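Local coordinates for ferredoxin component of carbazole 1,9a-dioxygenase (Nocardioides aromaticivorans, PDB 3GCE), which probably passes electrons through its Rieske-type [2Fe-2S] cluster to the terminal oxygenase component of carbazole 1,9a-dioxygenase, at residues R13-L17 against D18-P22; V37-G41 against D42-A46; V100-G104 against T105-V109. All coordinates share one frame; numbering follows the deposited sequence.

Interaction 1: R13-L17 against D18-P22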
loop_
_atom_site.group_PDB
_atom_site.type_symbol
_atom_site.label_atom_id
_atom_site.label_comp_id
_atom_site.label_asym_id
_atom_site.label_seq_id
_atom_site.Cartn_x
_atom_site.Cartn_y
_atom_site.Cartn_z
ATOM N N ARG A 13 2.370 13.610 5.108
ATOM C CA ARG A 13 3.750 13.124 5.050
ATOM C C ARG A 13 3.776 11.918 5.966
ATOM O O ARG A 13 3.465 12.046 7.157
ATOM C CB ARG A 13 4.812 14.133 5.557
ATOM C CG ARG A 13 6.246 13.527 5.340
ATOM C CD ARG A 13 7.353 13.685 6.387
ATOM N NE ARG A 13 7.232 12.750 7.477
ATOM C CZ ARG A 13 8.225 12.136 8.138
ATOM N NH1 ARG A 13 9.512 12.261 7.836
ATOM N NH2 ARG A 13 7.881 11.342 9.104
ATOM N N VAL A 14 4.143 10.761 5.427
ATOM C CA VAL A 14 4.111 9.527 6.222
ATOM C C VAL A 14 5.477 9.116 6.733
ATOM O O VAL A 14 5.582 8.515 7.801
ATOM C CB VAL A 14 3.455 8.358 5.446
ATOM C CG1 VAL A 14 1.968 8.683 5.196
ATOM C CG2 VAL A 14 4.187 8.080 4.134
ATOM N N ALA A 15 6.513 9.425 5.964
ATOM C CA ALA A 15 7.859 8.989 6.279
ATOM C C ALA A 15 8.837 9.567 5.273
ATOM O O ALA A 15 8.428 10.129 4.252
ATOM C CB ALA A 15 7.931 7.445 6.258
ATOM N N THR A 16 10.125 9.424 5.573
ATOM C CA THR A 16 11.206 9.684 4.639
ATOM C C THR A 16 11.495 8.381 3.878
ATOM O O THR A 16 11.379 7.283 4.447
ATOM C CB THR A 16 12.475 10.131 5.418
ATOM O OG1 THR A 16 12.113 11.124 6.376
ATOM C CG2 THR A 16 13.474 10.722 4.523
ATOM N N LEU A 17 11.855 8.492 2.600
ATOM C CA LEU A 17 12.033 7.334 1.736
ATOM C C LEU A 17 12.926 6.256 2.351
ATOM O O LEU A 17 12.587 5.068 2.306
ATOM C CB LEU A 17 12.573 7.745 0.362
ATOM C CG LEU A 17 12.661 6.679 -0.727
ATOM C CD1 LEU A 17 11.289 6.300 -1.220
ATOM C CD2 LEU A 17 13.527 7.153 -1.884
ATOM N N ASP A 18 14.052 6.653 2.939
ATOM C CA ASP A 18 14.976 5.635 3.450
ATOM C C ASP A 18 14.643 5.160 4.859
ATOM O O ASP A 18 15.346 4.307 5.413
ATOM C CB ASP A 18 16.426 6.080 3.331
ATOM C CG ASP A 18 16.625 7.509 3.741
ATOM O OD1 ASP A 18 16.187 7.872 4.862
ATOM O OD2 ASP A 18 17.216 8.261 2.926
ATOM N N GLN A 19 13.558 5.681 5.429
ATOM C CA GLN A 19 12.999 5.094 6.641
ATOM C C GLN A 19 12.221 3.834 6.287
ATOM O O GLN A 19 11.908 3.032 7.162
ATOM C CB GLN A 19 12.082 6.060 7.381
ATOM C CG GLN A 19 12.779 7.237 8.043
ATOM C CD GLN A 19 11.786 8.199 8.691
ATOM O OE1 GLN A 19 10.632 8.316 8.255
ATOM N NE2 GLN A 19 12.233 8.895 9.747
ATOM N N LEU A 20 11.912 3.671 4.998
ATOM C CA LEU A 20 11.222 2.475 4.515
ATOM C C LEU A 20 12.198 1.491 3.900
ATOM O O LEU A 20 12.891 1.808 2.914
ATOM C CB LEU A 20 10.148 2.851 3.482
ATOM C CG LEU A 20 8.708 3.100 3.924
ATOM C CD1 LEU A 20 8.602 4.161 5.007
ATOM C CD2 LEU A 20 7.868 3.472 2.708
ATOM N N LYS A 21 12.246 0.290 4.469
ATOM C CA LYS A 21 13.004 -0.792 3.866
ATOM C C LYS A 21 12.349 -1.189 2.539
ATOM O O LYS A 21 11.141 -1.416 2.485
ATOM C CB LYS A 21 13.095 -1.993 4.821
ATOM C CG LYS A 21 13.732 -1.650 6.175
ATOM C CD LYS A 21 13.588 -2.789 7.210
ATOM C CE LYS A 21 12.208 -2.795 7.876
ATOM N NZ LYS A 21 12.088 -3.858 8.920
ATOM N N PRO A 22 13.139 -1.262 1.451
ATOM C CA PRO A 22 12.489 -1.639 0.215
ATOM C C PRO A 22 11.822 -3.000 0.377
ATOM O O PRO A 22 12.365 -3.888 1.049
ATOM C CB PRO A 22 13.646 -1.686 -0.784
ATOM C CG PRO A 22 14.636 -0.703 -0.225
ATOM C CD PRO A 22 14.580 -1.008 1.249
HETATM O O HOH W 1 9.411 9.702 10.130
#
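Thr-16 and Gln-19 grip each other twice, once through the backbone and once through the Gln-19 amide. The side-chain bond runs from Thr-16 N to Gln-19 OE1, at 2.9 Å and nearly straight (171°). The donor stands above the amide carbonyl plane. Gln-19 reaches back because CG lies beside its own N (chi1 -70°) and the chain is extended beyond it. The return bond is Gln-19 N to Thr-16 O, at 2.9 Å. Leu-20 N follows with a bond to Leu-17 O, at 3.1 Å. These i to i+3 bonds are the 3-10 pattern. They turn the chain at the end of strand 12-16, an outer strand of a three-stranded antiparallel sheet in the Rieske fold. Beyond this bend the chain leads to strand 26-30.

Water extends the polar contact. Water 1 accepts from Arg-13 NH2 and donates to Gln-19 OE1, at 2.6 Å from OE1. Gln-19 OE1 thus takes hydrogen bonds from both Thr-16 N and the water. The Ala-15 methyl CB also sits 3.5 Å from Gln-19 OE1, as plain packing. The guanidinium and amide planes are steeply inclined to each other, 79° apart. Arg-13 NH1 is used differently, in a salt bridge to Glu-106 OE1 on the adjoining strand.

The apolar part is small. Ala-15 CB touches Leu-20 CD1 at 3.6 Å. Both Ala-15 and Leu-20 are buried: Ala-15 packs on Phe-28, and Leu-20 packs on Val-37 and Ile-107. The Thr-16 and Asp-18 side chains lie side by side and point the same way, with CG2 of Thr-16 3.9 Å from OD1 of Asp-18. Both touch Thr-105.

Interaction 2: V37-G41 against D42-A46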
loop_
_atom_site.group_PDB
_atom_site.type_symbol
_atom_site.label_atom_id
_atom_site.label_comp_id
_atom_site.label_asym_id
_atom_site.label_seq_id
_atom_site.Cartn_x
_atom_site.Cartn_y
_atom_site.Cartn_z
ATOM N N VAL A 37 1.780 1.409 2.611
ATOM C CA VAL A 37 2.797 2.034 1.783
ATOM C C VAL A 37 3.949 1.045 1.643
ATOM O O VAL A 37 4.323 0.404 2.625
ATOM C CB VAL A 37 3.217 3.411 2.398
ATOM C CG1 VAL A 37 4.386 4.037 1.662
ATOM C CG2 VAL A 37 2.029 4.353 2.340
ATOM N N VAL A 38 4.464 0.890 0.414
ATOM C CA VAL A 38 5.579 0.008 0.160
ATOM C C VAL A 38 6.510 0.578 -0.916
ATOM O O VAL A 38 6.058 1.123 -1.924
ATOM C CB VAL A 38 5.073 -1.435 -0.197
ATOM C CG1 VAL A 38 4.378 -1.474 -1.560
ATOM C CG2 VAL A 38 6.219 -2.463 -0.114
ATOM N N ARG A 39 7.811 0.479 -0.659
ATOM C CA ARG A 39 8.853 0.880 -1.605
ATOM C C ARG A 39 9.256 -0.325 -2.451
ATOM O O ARG A 39 9.397 -1.443 -1.938
ATOM C CB ARG A 39 10.111 1.324 -0.865
ATOM C CG ARG A 39 10.171 2.746 -0.361
ATOM C CD ARG A 39 11.592 3.032 0.222
ATOM N NE ARG A 39 12.655 3.055 -0.794
ATOM C CZ ARG A 39 13.965 3.167 -0.544
ATOM N NH1 ARG A 39 14.431 3.238 0.699
ATOM N NH2 ARG A 39 14.823 3.205 -1.549
ATOM N N ASP A 40 9.427 -0.092 -3.742
ATOM C CA ASP A 40 10.103 -1.023 -4.624
ATOM C C ASP A 40 11.119 -0.197 -5.422
ATOM O O ASP A 40 10.747 0.781 -6.081
ATOM C CB ASP A 40 9.096 -1.690 -5.566
ATOM C CG ASP A 40 9.750 -2.733 -6.486
ATOM O OD1 ASP A 40 10.285 -3.740 -5.970
ATOM O OD2 ASP A 40 9.731 -2.527 -7.720
ATOM N N GLY A 41 12.403 -0.559 -5.354
ATOM C CA GLY A 41 13.435 0.272 -5.984
ATOM C C GLY A 41 13.326 1.653 -5.375
ATOM O O GLY A 41 13.313 1.782 -4.155
ATOM N N ASP A 42 13.205 2.678 -6.211
ATOM C CA ASP A 42 12.951 4.023 -5.710
ATOM C C ASP A 42 11.482 4.431 -5.835
ATOM O O ASP A 42 11.118 5.582 -5.533
ATOM C CB ASP A 42 13.833 5.038 -6.435
ATOM C CG ASP A 42 15.293 4.914 -6.039
ATOM O OD1 ASP A 42 15.583 4.951 -4.818
ATOM O OD2 ASP A 42 16.130 4.764 -6.955
ATOM N N SER A 43 10.639 3.500 -6.274
ATOM C CA SER A 43 9.213 3.814 -6.403
ATOM C C SER A 43 8.510 3.554 -5.083
ATOM O O SER A 43 8.939 2.705 -4.302
ATOM C CB SER A 43 8.583 2.993 -7.505
ATOM O OG SER A 43 9.220 3.260 -8.731
ATOM N N VAL A 44 7.453 4.316 -4.824
ATOM C CA VAL A 44 6.638 4.111 -3.623
ATOM C C VAL A 44 5.202 3.939 -4.106
ATOM O O VAL A 44 4.735 4.703 -4.989
ATOM C CB VAL A 44 6.715 5.329 -2.672
ATOM C CG1 VAL A 44 5.895 5.092 -1.398
ATOM C CG2 VAL A 44 8.169 5.632 -2.325
ATOM N N TYR A 45 4.518 2.950 -3.529
ATOM C CA TYR A 45 3.122 2.655 -3.864
ATOM C C TYR A 45 2.284 2.721 -2.612
ATOM O O TYR A 45 2.779 2.441 -1.520
ATOM C CB TYR A 45 3.015 1.243 -4.457
ATOM C CG TYR A 45 3.911 1.085 -5.640
ATOM C CD1 TYR A 45 3.564 1.641 -6.855
ATOM C CD2 TYR A 45 5.130 0.421 -5.537
ATOM C CE1 TYR A 45 4.388 1.537 -7.951
ATOM C CE2 TYR A 45 5.971 0.297 -6.664
ATOM C CZ TYR A 45 5.570 0.853 -7.858
ATOM O OH TYR A 45 6.357 0.756 -8.977
ATOM N N ALA A 46 1.012 3.075 -2.764
ATOM C CA ALA A 46 0.130 3.221 -1.598
ATOM C C ALA A 46 -1.266 2.757 -1.966
ATOM O O ALA A 46 -1.810 3.181 -2.991
ATOM C CB ALA A 46 0.097 4.681 -1.148
HETATM O O HOH W 2 8.820 -0.747 -9.217
#
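Val-37 to Asp-40 pair with Ser-43 to Ala-46 in a beta hairpin with a two-residue loop, closed by a type II' turn from Asp-40 to Ser-43. It joins strands 33-40 and 43-48 of a three-stranded antiparallel sheet in the Rieske domain. Val-38 with Tyr-45 and Asp-40 with Ser-43 are the hydrogen-bonded pairs. Each has two backbone bonds; the shortest is Ser-43 N to Asp-40 O, 2.7 Å, which closes the turn. Gly-41 takes the first corner with positive phi (58°), a value that favours glycine.

CA-H...O contacts add to the pairing at the non-hydrogen-bonded positions. Val-37 CA comes 3.3 Å from Tyr-45 O, and Arg-39 CA makes a like contact to Ser-43 O.

The face with Val-37, Arg-39, Val-44 and Ala-46 is largely apolar. Val-37 sends one methyl to each of two partners. Its CG1, trans to the backbone N (chi1 174°), meets Val-44 CG1 at 3.6 Å. Its CG2 meets Ala-46 CB at 4.0 Å. The stem of Arg-39 lies on Val-44, CG to CG2 at 4.0 Å. At its end, NH2 makes a weak hydrogen bond to Gly-41 O and a long salt bridge to Asp-42 OD1, with the two planes almost parallel. NH1 has the stronger partner, Leu-20 O in the loop before strand 26-30, so the arginine ties the hairpin to that loop.

The other face carries Val-38, Asp-40, Ser-43 and Tyr-45. Val-38 CG1 rests near Tyr-45 CB, and Asp-40 CB meets the edge of the Tyr-45 ring at CE2, 3.9 Å away. Water 2 lies in the ring plane and joins Tyr-45 OH, at 2.9 Å, to Asp-40 OD2.

Interaction 3: V100-G104 against T105-V109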
loop_
_atom_site.group_PDB
_atom_site.type_symbol
_atom_site.label_atom_id
_atom_site.label_comp_id
_atom_site.label_asym_id
_atom_site.label_seq_id
_atom_site.Cartn_x
_atom_site.Cartn_y
_atom_site.Cartn_z
ATOM N N VAL A 100 0.820 9.198 -4.639
ATOM C CA VAL A 100 2.024 9.357 -3.824
ATOM C C VAL A 100 3.040 10.096 -4.645
ATOM O O VAL A 100 3.238 9.787 -5.831
ATOM C CB VAL A 100 2.732 8.031 -3.464
ATOM C CG1 VAL A 100 3.736 8.229 -2.298
ATOM C CG2 VAL A 100 1.770 6.948 -3.132
ATOM N N VAL A 101 3.706 11.035 -3.984
ATOM C CA VAL A 101 4.850 11.756 -4.521
ATOM C C VAL A 101 5.988 11.652 -3.483
ATOM O O VAL A 101 5.749 11.707 -2.274
ATOM C CB VAL A 101 4.419 13.239 -4.828
ATOM C CG1 VAL A 101 5.549 14.254 -4.648
ATOM C CG2 VAL A 101 3.800 13.345 -6.221
ATOM N N VAL A 102 7.214 11.439 -3.951
ATOM C CA VAL A 102 8.397 11.649 -3.120
ATOM C C VAL A 102 8.997 13.018 -3.479
ATOM O O VAL A 102 9.356 13.273 -4.630
ATOM C CB VAL A 102 9.440 10.541 -3.317
ATOM C CG1 VAL A 102 10.680 10.816 -2.476
ATOM C CG2 VAL A 102 8.846 9.160 -2.942
ATOM N N ASP A 103 9.098 13.901 -2.490
ATOM C CA ASP A 103 9.589 15.246 -2.724
ATOM C C ASP A 103 10.673 15.518 -1.686
ATOM O O ASP A 103 10.418 15.466 -0.491
ATOM C CB ASP A 103 8.418 16.236 -2.633
ATOM C CG ASP A 103 8.818 17.674 -2.941
ATOM O OD1 ASP A 103 9.594 18.264 -2.148
ATOM O OD2 ASP A 103 8.339 18.223 -3.967
ATOM N N GLY A 104 11.903 15.755 -2.151
ATOM C CA GLY A 104 13.016 15.970 -1.238
ATOM C C GLY A 104 13.126 14.904 -0.153
ATOM O O GLY A 104 13.295 15.236 1.025
ATOM N N THR A 105 13.063 13.638 -0.565
ATOM C CA THR A 105 13.086 12.458 0.335
ATOM C C THR A 105 11.837 12.227 1.207
ATOM O O THR A 105 11.637 11.112 1.721
ATOM C CB THR A 105 14.386 12.372 1.218
ATOM O OG1 THR A 105 14.648 10.997 1.548
ATOM C CG2 THR A 105 14.242 13.139 2.502
ATOM N N GLU A 106 10.873 13.106 1.165
ATOM C CA GLU A 106 9.659 12.949 1.982
ATOM C C GLU A 106 8.559 12.255 1.189
ATOM O O GLU A 106 8.244 12.646 0.057
ATOM C CB GLU A 106 9.141 14.300 2.491
ATOM C CG GLU A 106 10.183 15.161 3.201
ATOM C CD GLU A 106 10.808 14.494 4.411
ATOM O OE1 GLU A 106 10.170 13.631 5.029
ATOM O OE2 GLU A 106 11.956 14.849 4.743
ATOM N N ILE A 107 7.959 11.242 1.798
ATOM C CA ILE A 107 6.894 10.516 1.136
ATOM C C ILE A 107 5.556 11.177 1.458
ATOM O O ILE A 107 5.112 11.199 2.620
ATOM C CB ILE A 107 6.866 9.004 1.512
ATOM C CG1 ILE A 107 8.195 8.323 1.165
ATOM C CG2 ILE A 107 5.705 8.309 0.786
ATOM C CD1 ILE A 107 8.280 6.873 1.769
ATOM N N LEU A 108 4.913 11.708 0.427
ATOM C CA LEU A 108 3.651 12.440 0.610
ATOM C C LEU A 108 2.504 11.683 -0.053
ATOM O O LEU A 108 2.613 11.309 -1.225
ATOM C CB LEU A 108 3.779 13.817 -0.024
ATOM C CG LEU A 108 4.951 14.717 0.419
ATOM C CD1 LEU A 108 4.944 16.028 -0.388
ATOM C CD2 LEU A 108 4.851 15.001 1.924
ATOM N N VAL A 109 1.412 11.495 0.685
ATOM C CA VAL A 109 0.233 10.759 0.213
ATOM C C VAL A 109 -0.981 11.700 0.148
ATOM O O VAL A 109 -1.304 12.375 1.127
ATOM C CB VAL A 109 -0.080 9.551 1.160
ATOM C CG1 VAL A 109 -1.274 8.704 0.633
ATOM C CG2 VAL A 109 1.193 8.663 1.324
#
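Val-100 CG1 and Ile-107 CG2 form the nearest apolar pair across this hairpin, 3.7 Å apart. They meet diagonally, because Val-100 is paired with Val-109 and Ile-107 with Val-102. Each of the two methyls is trans to its own backbone N, and this turns them toward each other. Val-102 CG2 lies against Ile-107 CG1 at 4.2 Å. On the reverse face, Leu-108 CD1 leans on Asp-103 CB.

The backbone fixes this register. Val-101 with Leu-108 and Asp-103 with Glu-106 are hydrogen-bonded pairs. Leu-108 N to Val-101 O is the shortest bond, 2.8 Å. Val-100 CA and Val-102 CA add CA-H...O contacts to Leu-108 O and Glu-106 O, both at 3.3 Å. A type I' turn from Asp-103 to Glu-106 joins the strands. Gly-104 and Thr-105 both have positive phi there, and for Thr-105 (70°) this is uncommon in a residue with a side chain.

Further out, strand 106-109 is the central strand of its sheet, with 12-16 on its other side. Ile-107 packs on Val-14. Glu-106 OE1 makes a weak hydrogen bond to Thr-16 OG1.

The two faces differ in chemistry. Val-100, Val-102, Ile-107 and Val-109 are all aliphatic, and the first three pack on Val-44 of strand 43-48. The face with Val-101, Asp-103, Glu-106 and Leu-108 mixes apolar and acidic groups, which fits its place mostly at the surface.

Overall arrangement
The three contacts adjoin on one side of the chain's centre, away from the [2Fe-2S] cluster site. Interactions 1 and 3 share a sheet, their centres about 9 Å apart. Backbone contacts join them: Ala-15 O lies 2.7 Å from Ile-107 N, and Leu-17 N lies 2.8 Å from Thr-105 O, both probable hydrogen bonds. Interaction 2 belongs to a second sheet, with its centre about 9 Å from that of interaction 1 and about 11 Å from that of interaction 3. Its Val-44 is shared: CG2 meets Leu-17 CD1 at 3.4 Å and Val-102 CG2 at 3.6 Å. Ala-46 CB touches Val-100 CG2 at 3.4 Å. Strands 43-48 and 100-103 thus meet through valine and alanine methyls, with Leu-17 of the turn joining at Val-44.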